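Local coordinates for FrnE protein (Deinococcus radiodurans, PDB 5CO3) that probably catalyses thiol-disulfide exchange as a cytoplasmic disulfide oxidoreductase of the DsbA-like thioredoxin family, at residues A[126-131]-A[154-159]; A[109-114]-A[144-149]; A[37-42]-A[214-219]; A[32-37]-A[206-211]. One frame throughout, in Å; residues are numbered along the deposited sequence.

Contact 1: A[126-131]-A[154-159]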
# COMPACT_ATOMS: atom_id res chain seq x y z
N ASP A 126 0.49 0.42 -9.23
CA ASP A 126 0.21 1.59 -8.43
C ASP A 126 -1.14 2.19 -8.78
O ASP A 126 -1.90 2.56 -7.89
CB ASP A 126 1.31 2.64 -8.58
CG ASP A 126 1.15 3.78 -7.57
OD1 ASP A 126 0.40 4.73 -7.85
OD2 ASP A 126 1.74 3.69 -6.47
N ALA A 127 -1.46 2.26 -10.07
CA ALA A 127 -2.76 2.82 -10.48
C ALA A 127 -3.93 1.96 -9.98
O ALA A 127 -4.97 2.49 -9.60
CB ALA A 127 -2.82 2.96 -11.98
N MET A 128 -3.76 0.64 -9.99
CA MET A 128 -4.79 -0.26 -9.46
C MET A 128 -4.95 -0.06 -7.96
O MET A 128 -6.08 0.01 -7.46
CB MET A 128 -4.46 -1.72 -9.75
CG MET A 128 -5.65 -2.67 -9.60
SD MET A 128 -6.96 -2.36 -10.82
CE MET A 128 -8.19 -1.50 -9.86
N LYS A 129 -3.82 0.04 -7.25
CA LYS A 129 -3.86 0.25 -5.80
C LYS A 129 -4.59 1.55 -5.49
O LYS A 129 -5.49 1.58 -4.66
CB LYS A 129 -2.44 0.28 -5.21
CG LYS A 129 -2.39 0.68 -3.74
CD LYS A 129 -2.86 -0.44 -2.82
CE LYS A 129 -2.73 -0.04 -1.36
NZ LYS A 129 -3.14 -1.13 -0.43
N GLU A 130 -4.20 2.61 -6.19
CA GLU A 130 -4.83 3.92 -6.05
C GLU A 130 -6.35 3.86 -6.27
O GLU A 130 -7.12 4.37 -5.45
CB GLU A 130 -4.19 4.89 -7.05
CG GLU A 130 -4.87 6.24 -7.16
CD GLU A 130 -4.52 7.16 -6.00
OE1 GLU A 130 -3.48 6.93 -5.34
OE2 GLU A 130 -5.29 8.10 -5.74
N ARG A 131 -6.77 3.22 -7.36
CA ARG A 131 -8.18 3.09 -7.70
C ARG A 131 -8.96 2.37 -6.62
O ARG A 131 -10.05 2.80 -6.26
CB ARG A 131 -8.35 2.35 -9.03
CG ARG A 131 -9.80 2.38 -9.54
CD ARG A 131 -10.21 3.81 -9.87
NE ARG A 131 -11.65 4.00 -10.08
CZ ARG A 131 -12.53 4.24 -9.11
NH1 ARG A 131 -12.15 4.26 -7.83
NH2 ARG A 131 -13.81 4.43 -9.41
N ALA A 154 -11.27 -1.99 -15.37
CA ALA A 154 -11.51 -1.33 -16.64
C ALA A 154 -11.15 0.14 -16.57
O ALA A 154 -10.52 0.68 -17.50
CB ALA A 154 -12.96 -1.50 -17.06
N GLU A 155 -11.51 0.79 -15.47
CA GLU A 155 -11.27 2.22 -15.32
C GLU A 155 -9.78 2.51 -15.28
O GLU A 155 -9.36 3.59 -15.65
CB GLU A 155 -11.96 2.76 -14.07
CG GLU A 155 -13.49 2.65 -14.13
CD GLU A 155 -14.19 3.30 -12.95
OE1 GLU A 155 -13.52 3.99 -12.15
OE2 GLU A 155 -15.42 3.14 -12.83
N VAL A 156 -9.00 1.54 -14.82
CA VAL A 156 -7.55 1.68 -14.75
C VAL A 156 -6.91 1.45 -16.13
O VAL A 156 -5.77 1.86 -16.38
CB VAL A 156 -6.99 0.72 -13.67
CG1 VAL A 156 -5.49 0.53 -13.76
CG2 VAL A 156 -7.40 1.22 -12.27
N GLY A 157 -7.66 0.86 -17.06
CA GLY A 157 -7.19 0.64 -18.41
C GLY A 157 -6.74 -0.78 -18.68
O GLY A 157 -6.08 -1.07 -19.68
N LEU A 158 -7.09 -1.69 -17.77
CA LEU A 158 -6.76 -3.09 -17.93
C LEU A 158 -7.77 -3.79 -18.84
O LEU A 158 -8.84 -3.27 -19.13
CB LEU A 158 -6.72 -3.79 -16.57
CG LEU A 158 -5.76 -3.16 -15.55
CD1 LEU A 158 -5.90 -3.83 -14.18
CD2 LEU A 158 -4.31 -3.23 -16.04
N ASP A 159 -7.39 -4.98 -19.30
CA ASP A 159 -8.31 -5.88 -19.97
C ASP A 159 -9.33 -6.40 -18.95
O ASP A 159 -9.01 -7.29 -18.16
CB ASP A 159 -7.54 -7.04 -20.61
CG ASP A 159 -8.42 -7.94 -21.46
OD1 ASP A 159 -9.61 -8.18 -21.14
OD2 ASP A 159 -7.90 -8.44 -22.48
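Val156 is the apolar hub where the end of helix 146-156 meets helix 125-137. Its CG2 methyl lies 3.6 Å from Arg131 CB and 3.7 Å from Met128 CE, while the other methyl, CG1, rests 4.0 Å from Ala127 CB. Met128 crosses Val156 at about a right angle, and its sulfur also meets the leucine beyond the helix end, SD to Leu158 CD1 3.8 Å. Gly157, with positive phi (102°), ends the helix in a Schellman motif, and Leu158 follows it. Both helices belong to the helical region that, in DsbA-like proteins, is inserted into the thioredoxin fold, and helix 110-121 packs against Met128 through Leu115 and Ala119. At the polar edge, Arg131 grips a single carboxylate oxygen side-on: NE and NH2 each lie 2.8 Å from Glu155 OE1, which sits almost in the guanidinium plane. Both nitrogens approach from the same face of the carboxylate, whose plane is turned 36° from the guanidinium. An alanine in place of Arg131 takes away both donors to Glu155 OE1 and would probably leave that carboxylate free to turn and Val156 CG2 less covered where CG had lain. The remaining terminal nitrogen, NH1, forms a salt bridge with Glu139.

Contact 2: A[109-114]-A[144-149]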
# COMPACT_ATOMS: atom_id res chain seq x y z
N THR A 109 -10.69 -8.12 1.65
CA THR A 109 -9.90 -7.50 0.57
C THR A 109 -9.00 -8.46 -0.23
O THR A 109 -8.19 -8.02 -1.04
CB THR A 109 -9.00 -6.35 1.11
OG1 THR A 109 -8.14 -6.85 2.14
CG2 THR A 109 -9.88 -5.24 1.67
N PHE A 110 -9.16 -9.77 -0.01
CA PHE A 110 -8.28 -10.77 -0.64
C PHE A 110 -8.31 -10.67 -2.17
O PHE A 110 -7.25 -10.61 -2.82
CB PHE A 110 -8.70 -12.18 -0.19
CG PHE A 110 -7.75 -13.29 -0.61
CD1 PHE A 110 -6.38 -13.16 -0.44
CD2 PHE A 110 -8.24 -14.48 -1.13
CE1 PHE A 110 -5.52 -14.18 -0.82
CE2 PHE A 110 -7.38 -15.51 -1.50
CZ PHE A 110 -6.02 -15.37 -1.34
N LEU A 111 -9.51 -10.61 -2.74
CA LEU A 111 -9.69 -10.56 -4.19
C LEU A 111 -9.16 -9.24 -4.76
O LEU A 111 -8.57 -9.23 -5.84
CB LEU A 111 -11.16 -10.74 -4.57
CG LEU A 111 -11.73 -12.15 -4.52
CD1 LEU A 111 -13.25 -12.11 -4.62
CD2 LEU A 111 -11.11 -13.00 -5.63
N ALA A 112 -9.37 -8.15 -4.03
CA ALA A 112 -8.84 -6.85 -4.42
C ALA A 112 -7.32 -6.90 -4.48
O ALA A 112 -6.72 -6.38 -5.41
CB ALA A 112 -9.30 -5.80 -3.44
N HIS A 113 -6.69 -7.54 -3.49
CA HIS A 113 -5.24 -7.67 -3.52
C HIS A 113 -4.79 -8.50 -4.71
O HIS A 113 -3.74 -8.23 -5.30
CB HIS A 113 -4.72 -8.27 -2.21
CG HIS A 113 -4.66 -7.28 -1.08
ND1 HIS A 113 -3.74 -6.26 -1.04
CD2 HIS A 113 -5.42 -7.16 0.03
CE1 HIS A 113 -3.93 -5.55 0.05
NE2 HIS A 113 -4.94 -6.08 0.73
N GLN A 114 -5.58 -9.51 -5.07
CA GLN A 114 -5.28 -10.31 -6.25
C GLN A 114 -5.31 -9.46 -7.52
O GLN A 114 -4.47 -9.61 -8.41
CB GLN A 114 -6.27 -11.47 -6.39
CG GLN A 114 -5.96 -12.64 -5.47
CD GLN A 114 -6.98 -13.77 -5.58
OE1 GLN A 114 -7.19 -14.33 -6.66
NE2 GLN A 114 -7.63 -14.11 -4.46
N ASN A 144 -14.97 -6.60 -2.45
CA ASN A 144 -15.06 -8.06 -2.50
C ASN A 144 -15.92 -8.51 -3.67
O ASN A 144 -15.93 -9.68 -4.03
CB ASN A 144 -15.64 -8.61 -1.19
CG ASN A 144 -15.85 -10.12 -1.23
OD1 ASN A 144 -16.98 -10.61 -1.35
ND2 ASN A 144 -14.76 -10.86 -1.14
N ASP A 145 -16.65 -7.57 -4.26
CA ASP A 145 -17.61 -7.89 -5.31
C ASP A 145 -16.96 -7.97 -6.70
O ASP A 145 -16.27 -7.04 -7.11
CB ASP A 145 -18.73 -6.86 -5.31
CG ASP A 145 -19.77 -7.13 -6.38
OD1 ASP A 145 -20.51 -8.12 -6.25
OD2 ASP A 145 -19.83 -6.34 -7.35
N LEU A 146 -17.18 -9.07 -7.42
CA LEU A 146 -16.46 -9.27 -8.69
C LEU A 146 -16.83 -8.24 -9.77
O LEU A 146 -15.95 -7.75 -10.48
CB LEU A 146 -16.69 -10.69 -9.22
CG LEU A 146 -15.95 -11.77 -8.43
CD1 LEU A 146 -16.36 -13.17 -8.88
CD2 LEU A 146 -14.45 -11.57 -8.56
N ASP A 147 -18.11 -7.93 -9.91
CA ASP A 147 -18.56 -6.87 -10.83
C ASP A 147 -17.78 -5.58 -10.56
O ASP A 147 -17.24 -4.96 -11.47
CB ASP A 147 -20.05 -6.60 -10.66
CG ASP A 147 -20.93 -7.48 -11.52
OD1 ASP A 147 -20.53 -8.61 -11.90
OD2 ASP A 147 -22.06 -7.03 -11.80
N THR A 148 -17.76 -5.20 -9.29
CA THR A 148 -17.08 -3.98 -8.87
C THR A 148 -15.61 -4.03 -9.24
O THR A 148 -15.08 -3.07 -9.81
CB THR A 148 -17.26 -3.77 -7.37
OG1 THR A 148 -18.66 -3.69 -7.07
CG2 THR A 148 -16.57 -2.49 -6.92
N LEU A 149 -14.94 -5.14 -8.94
CA LEU A 149 -13.51 -5.26 -9.23
C LEU A 149 -13.21 -5.21 -10.73
O LEU A 149 -12.23 -4.58 -11.15
CB LEU A 149 -12.95 -6.56 -8.62
CG LEU A 149 -12.86 -6.57 -7.10
CD1 LEU A 149 -12.41 -7.93 -6.58
CD2 LEU A 149 -11.89 -5.47 -6.59
O HOH W 1 -11.94 -11.23 -1.02
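Leu111 and Ala112, in the first turn of helix 110-121, face Leu149 in the first turn of helix 146-156, with Asn144 two residues ahead of that helix; no direct hydrogen bond joins the two segments. Leu149 reaches across with both methyls. CD1 comes to 3.7 Å from Leu111 CB, and CD2 lies 4.1 Å from Ala112 CB, so the fork of the leucine straddles two consecutive residues. An alanine at Leu149 would probably open a gap beside Leu111 CB and the Ala112 methyl. Leu111 CD1 reaches the start of the same segment, 3.7 Å from Asn144 O and, more loosely, 4.2 Å from Leu146 CD2. A water bridges the segments on the polar side, accepting from Leu111 N at 3.0 Å and from Asn144 ND2 at 2.8 Å. It thereby satisfies an N-H in the opening turn of helix 110-121. In Asn144, CG is anti to the backbone N (chi1 175°), and the amide nitrogen ND2 beyond it also lies 4.0 Å from Leu111 CD1. Asp145 is the N-cap of helix 146-156, its OD2 taking both the backbone N and the hydroxyl OG1 of Thr148. The pair belongs to the helical region inserted into the thioredoxin fold in DsbA-like proteins, where helix 125-137 adds Leu132 against both Ala112 and Leu149, and helix 160-169 packs Leu167 on Leu149 and Arg164 and Glu168 on Leu146.

Contact 3: A[37-42]-A[214-219]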
# COMPACT_ATOMS: atom_id res chain seq x y z
N GLY A 37 8.22 13.25 -4.89
CA GLY A 37 8.23 14.50 -5.63
C GLY A 37 9.37 15.43 -5.25
O GLY A 37 9.91 16.13 -6.11
N GLN A 38 9.75 15.46 -3.97
CA GLN A 38 10.85 16.32 -3.52
C GLN A 38 12.23 15.67 -3.67
O GLN A 38 13.26 16.30 -3.42
CB GLN A 38 10.63 16.71 -2.06
CG GLN A 38 9.30 17.37 -1.80
CD GLN A 38 9.01 17.52 -0.32
OE1 GLN A 38 9.85 18.02 0.44
NE2 GLN A 38 7.81 17.09 0.11
N PHE A 39 12.25 14.41 -4.08
CA PHE A 39 13.48 13.64 -4.15
C PHE A 39 14.13 13.73 -5.53
O PHE A 39 13.57 13.25 -6.52
CB PHE A 39 13.19 12.19 -3.78
CG PHE A 39 14.39 11.29 -3.80
CD1 PHE A 39 15.53 11.62 -3.08
CD2 PHE A 39 14.38 10.11 -4.52
CE1 PHE A 39 16.64 10.78 -3.09
CE2 PHE A 39 15.48 9.27 -4.54
CZ PHE A 39 16.61 9.61 -3.82
N PRO A 40 15.32 14.35 -5.61
CA PRO A 40 15.94 14.62 -6.90
C PRO A 40 16.12 13.37 -7.76
O PRO A 40 15.96 13.46 -8.98
CB PRO A 40 17.30 15.22 -6.52
CG PRO A 40 17.06 15.84 -5.21
CD PRO A 40 16.08 14.94 -4.50
N GLN A 41 16.43 12.24 -7.15
CA GLN A 41 16.68 11.02 -7.91
C GLN A 41 15.42 10.14 -8.00
O GLN A 41 15.52 8.92 -8.11
CB GLN A 41 17.83 10.23 -7.29
CG GLN A 41 19.19 10.94 -7.42
CD GLN A 41 19.37 12.09 -6.44
OE1 GLN A 41 18.65 12.19 -5.44
NE2 GLN A 41 20.33 12.96 -6.71
N ARG A 42 14.25 10.77 -7.99
CA ARG A 42 12.97 10.05 -7.98
C ARG A 42 12.83 9.04 -9.12
O ARG A 42 12.17 8.03 -8.97
CB ARG A 42 11.81 11.05 -8.04
CG ARG A 42 11.70 11.80 -9.37
CD ARG A 42 10.69 12.94 -9.32
NE ARG A 42 11.10 14.01 -8.42
CZ ARG A 42 11.90 15.02 -8.77
NH1 ARG A 42 12.39 15.11 -10.00
NH2 ARG A 42 12.21 15.95 -7.87
N ALA A 214 14.76 9.12 4.35
CA ALA A 214 15.14 7.73 4.12
C ALA A 214 15.62 7.51 2.69
O ALA A 214 16.66 6.89 2.46
CB ALA A 214 13.97 6.81 4.44
N LEU A 215 14.85 8.00 1.72
CA LEU A 215 15.26 7.95 0.32
C LEU A 215 16.66 8.54 0.14
O LEU A 215 17.53 7.93 -0.49
CB LEU A 215 14.26 8.71 -0.56
CG LEU A 215 12.90 8.04 -0.76
CD1 LEU A 215 11.96 9.00 -1.44
CD2 LEU A 215 13.05 6.75 -1.57
N SER A 216 16.86 9.72 0.73
CA SER A 216 18.11 10.46 0.63
C SER A 216 19.26 9.71 1.30
O SER A 216 20.38 9.72 0.80
CB SER A 216 17.98 11.85 1.27
OG SER A 216 16.89 12.57 0.71
N GLN A 217 18.98 9.09 2.44
CA GLN A 217 20.01 8.35 3.15
C GLN A 217 20.43 7.14 2.32
O GLN A 217 21.62 6.85 2.19
CB GLN A 217 19.53 7.91 4.53
CG GLN A 217 20.50 6.99 5.26
CD GLN A 217 20.12 6.74 6.70
OE1 GLN A 217 19.34 7.49 7.30
NE2 GLN A 217 20.67 5.67 7.28
N VAL A 218 19.45 6.45 1.76
CA VAL A 218 19.75 5.26 0.97
C VAL A 218 20.55 5.61 -0.27
O VAL A 218 21.55 4.95 -0.57
CB VAL A 218 18.47 4.51 0.57
CG1 VAL A 218 18.79 3.42 -0.44
CG2 VAL A 218 17.81 3.93 1.80
N TRP A 219 20.15 6.66 -0.99
CA TRP A 219 20.91 7.10 -2.16
C TRP A 219 22.35 7.45 -1.79
O TRP A 219 23.30 7.07 -2.50
CB TRP A 219 20.24 8.31 -2.82
CG TRP A 219 20.97 8.77 -4.04
CD1 TRP A 219 21.92 9.76 -4.12
CD2 TRP A 219 20.84 8.24 -5.37
NE1 TRP A 219 22.37 9.88 -5.41
CE2 TRP A 219 21.73 8.96 -6.19
CE3 TRP A 219 20.05 7.24 -5.94
CZ2 TRP A 219 21.85 8.71 -7.56
CZ3 TRP A 219 20.18 6.98 -7.29
CH2 TRP A 219 21.07 7.72 -8.09
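The ring of Phe39 is sandwiched between Leu215 and the backbone of its own turn. Leu215 CB stands over the centre of one face, 3.9 Å from the ring centroid and only 4° off the normal, a CH-pi contact; over the opposite face lies the backbone N of Gln41. At the rim, Trp219 CB meets Phe39 CZ at 4.0 Å, close to the ring plane. A second CH-pi contact lies alongside: Gln41 CG is above the six-membered ring of Trp219, 3.5 Å from its centroid. The Gln41 chain bends at chi2 (76°), which places CD near the five-membered part of the indole, CD to Trp219 NE1 3.9 Å, and the amide stacks there with its plane 21° from that of the ring.

The turn that presents Phe39 and Gln41 is a type I beta turn from Phe39 to Arg42, closed by Arg42 N to Phe39 O. Arg42 folds back over it: NH2 donates to Gly37 O at 2.9 Å from above the carbonyl plane, and Phe39 O lies against one face of the guanidinium. The hydroxyl of Ser216, near Phe39 CD1, is spent on Leu212 O one turn earlier in its own helix.

The contact joins the turn after helix 23-38 to helix 208-222. Beneath both, strand 12-18 of the central sheet offers Ile12 to Phe39 and Trp219 and Val14 to Leu215, while Leu196 of strand 193-196 also packs on Leu215; His223 stacks on the Trp219 ring.

Contact 4: A[32-37]-A[206-211]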
# COMPACT_ATOMS: atom_id res chain seq x y z
N PHE A 32 4.08 9.49 0.90
CA PHE A 32 5.21 8.94 0.17
C PHE A 32 5.35 9.62 -1.20
O PHE A 32 6.47 9.92 -1.65
CB PHE A 32 5.08 7.43 -0.01
CG PHE A 32 6.16 6.84 -0.89
CD1 PHE A 32 7.45 6.69 -0.41
CD2 PHE A 32 5.89 6.49 -2.20
CE1 PHE A 32 8.46 6.18 -1.23
CE2 PHE A 32 6.88 5.97 -3.02
CZ PHE A 32 8.17 5.82 -2.53
N GLU A 33 4.22 9.87 -1.86
CA GLU A 33 4.24 10.52 -3.17
C GLU A 33 4.77 11.96 -3.05
O GLU A 33 5.51 12.42 -3.93
CB GLU A 33 2.84 10.47 -3.80
CG GLU A 33 2.55 9.10 -4.42
CD GLU A 33 1.09 8.85 -4.73
OE1 GLU A 33 0.24 9.71 -4.40
OE2 GLU A 33 0.79 7.78 -5.30
N SER A 34 4.44 12.65 -1.96
CA SER A 34 5.01 13.98 -1.69
C SER A 34 6.53 13.90 -1.53
O SER A 34 7.28 14.73 -2.07
CB SER A 34 4.38 14.60 -0.44
OG SER A 34 4.94 15.87 -0.12
N ALA A 35 7.00 12.90 -0.78
CA ALA A 35 8.44 12.73 -0.55
C ALA A 35 9.18 12.47 -1.86
O ALA A 35 10.26 13.01 -2.11
CB ALA A 35 8.68 11.58 0.44
N LEU A 36 8.58 11.61 -2.68
CA LEU A 36 9.14 11.21 -3.97
C LEU A 36 9.26 12.42 -4.89
O LEU A 36 10.28 12.62 -5.57
CB LEU A 36 8.26 10.11 -4.57
CG LEU A 36 8.78 9.34 -5.78
CD1 LEU A 36 10.19 8.79 -5.53
CD2 LEU A 36 7.82 8.20 -6.13
N GLY A 37 8.22 13.25 -4.89
CA GLY A 37 8.23 14.50 -5.63
C GLY A 37 9.37 15.43 -5.25
O GLY A 37 9.91 16.13 -6.11
N GLN A 206 4.22 7.89 7.94
CA GLN A 206 5.06 8.95 8.46
C GLN A 206 5.13 10.17 7.55
O GLN A 206 4.74 10.12 6.38
CB GLN A 206 6.47 8.41 8.73
CG GLN A 206 6.46 7.24 9.69
CD GLN A 206 7.58 7.28 10.72
OE1 GLN A 206 8.22 8.32 10.94
NE2 GLN A 206 7.80 6.15 11.37
N ALA A 207 5.63 11.27 8.10
CA ALA A 207 5.73 12.54 7.38
C ALA A 207 6.55 12.39 6.11
O ALA A 207 7.46 11.56 6.05
CB ALA A 207 6.36 13.61 8.29
N PRO A 208 6.22 13.18 5.07
CA PRO A 208 7.01 13.15 3.85
C PRO A 208 8.50 13.41 4.14
O PRO A 208 9.34 12.75 3.54
CB PRO A 208 6.42 14.29 3.01
CG PRO A 208 5.05 14.45 3.51
CD PRO A 208 5.07 14.10 4.97
N GLU A 209 8.78 14.32 5.07
CA GLU A 209 10.16 14.65 5.43
C GLU A 209 10.94 13.41 5.85
O GLU A 209 12.09 13.24 5.49
CB GLU A 209 10.19 15.70 6.55
CG GLU A 209 9.69 17.09 6.14
CD GLU A 209 8.17 17.21 6.13
OE1 GLU A 209 7.47 16.25 6.52
OE2 GLU A 209 7.68 18.29 5.72
N THR A 210 10.28 12.55 6.63
CA THR A 210 10.87 11.29 7.09
C THR A 210 11.17 10.32 5.95
O THR A 210 12.26 9.75 5.86
CB THR A 210 9.94 10.61 8.12
OG1 THR A 210 9.77 11.46 9.25
CG2 THR A 210 10.52 9.28 8.58
N LEU A 211 10.19 10.12 5.08
CA LEU A 211 10.37 9.27 3.91
C LEU A 211 11.40 9.86 2.92
O LEU A 211 12.20 9.12 2.36
CB LEU A 211 9.02 9.04 3.21
CG LEU A 211 8.05 8.14 3.99
CD1 LEU A 211 6.64 8.27 3.44
CD2 LEU A 211 8.53 6.69 3.93
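Ala35 is the meeting point of the two helices, its methyl pressed against the first turn of helix 208-222. CB lies 3.4 Å from Pro208 O and 3.8 Å from Leu211 CB. With so small a side chain at the interface the backbones come close: Ala35 CA and Pro208 CA are 4.6 Å apart. Leu211 CD1 packs on the backbone of Phe32, one turn before Ala35 on helix 23-38, 3.6 Å from its CA, and also lies near the plane of the aromatic ring, at its edge. The Phe32 ring itself heads the other way, its CG anti to the backbone N (chi1 174°), and the Phe32 side chain touches Val47 of strand 45-51. On the outer side Ser34 borders the proline ring, CB to Pro208 CG 4.0 Å.

Behind this first shell, Ala207 takes the N-cap position of helix 208-222 and its carbonyl accepts from Leu211 N, setting the turn that carries Pro208 and Leu211. Leu36, on another side of helix 23-38, rests on Val45 of the same edge strand as Val47. Helix 23-38 follows directly on Cys22 of the thioredoxin-type CxxC sequence, and its packing beside the last helix, 208-222, on one face of the central sheet is the arrangement expected of a thioredoxin fold.

The four contacts fall into two groups. Contacts 3 and 4, with centres about 9 Å apart, share Gly37 and follow one helix pair, 23-38 with 208-222, along the four-stranded sheet. Contacts 1 and 2, with centres about 12 Å apart, both use helix 146-156, which meets helix 125-137 in one and helix 110-121 in the other. Along the chain the second group is nested inside the loop closed by the first, as expected for a helical region inserted into a thioredoxin fold. Contacts 2 and 3 are on opposite sides of the chain's centre, about 33 Å apart between centres. The two groups touch where Asp126 and Glu33 come close, each paired with Lys29.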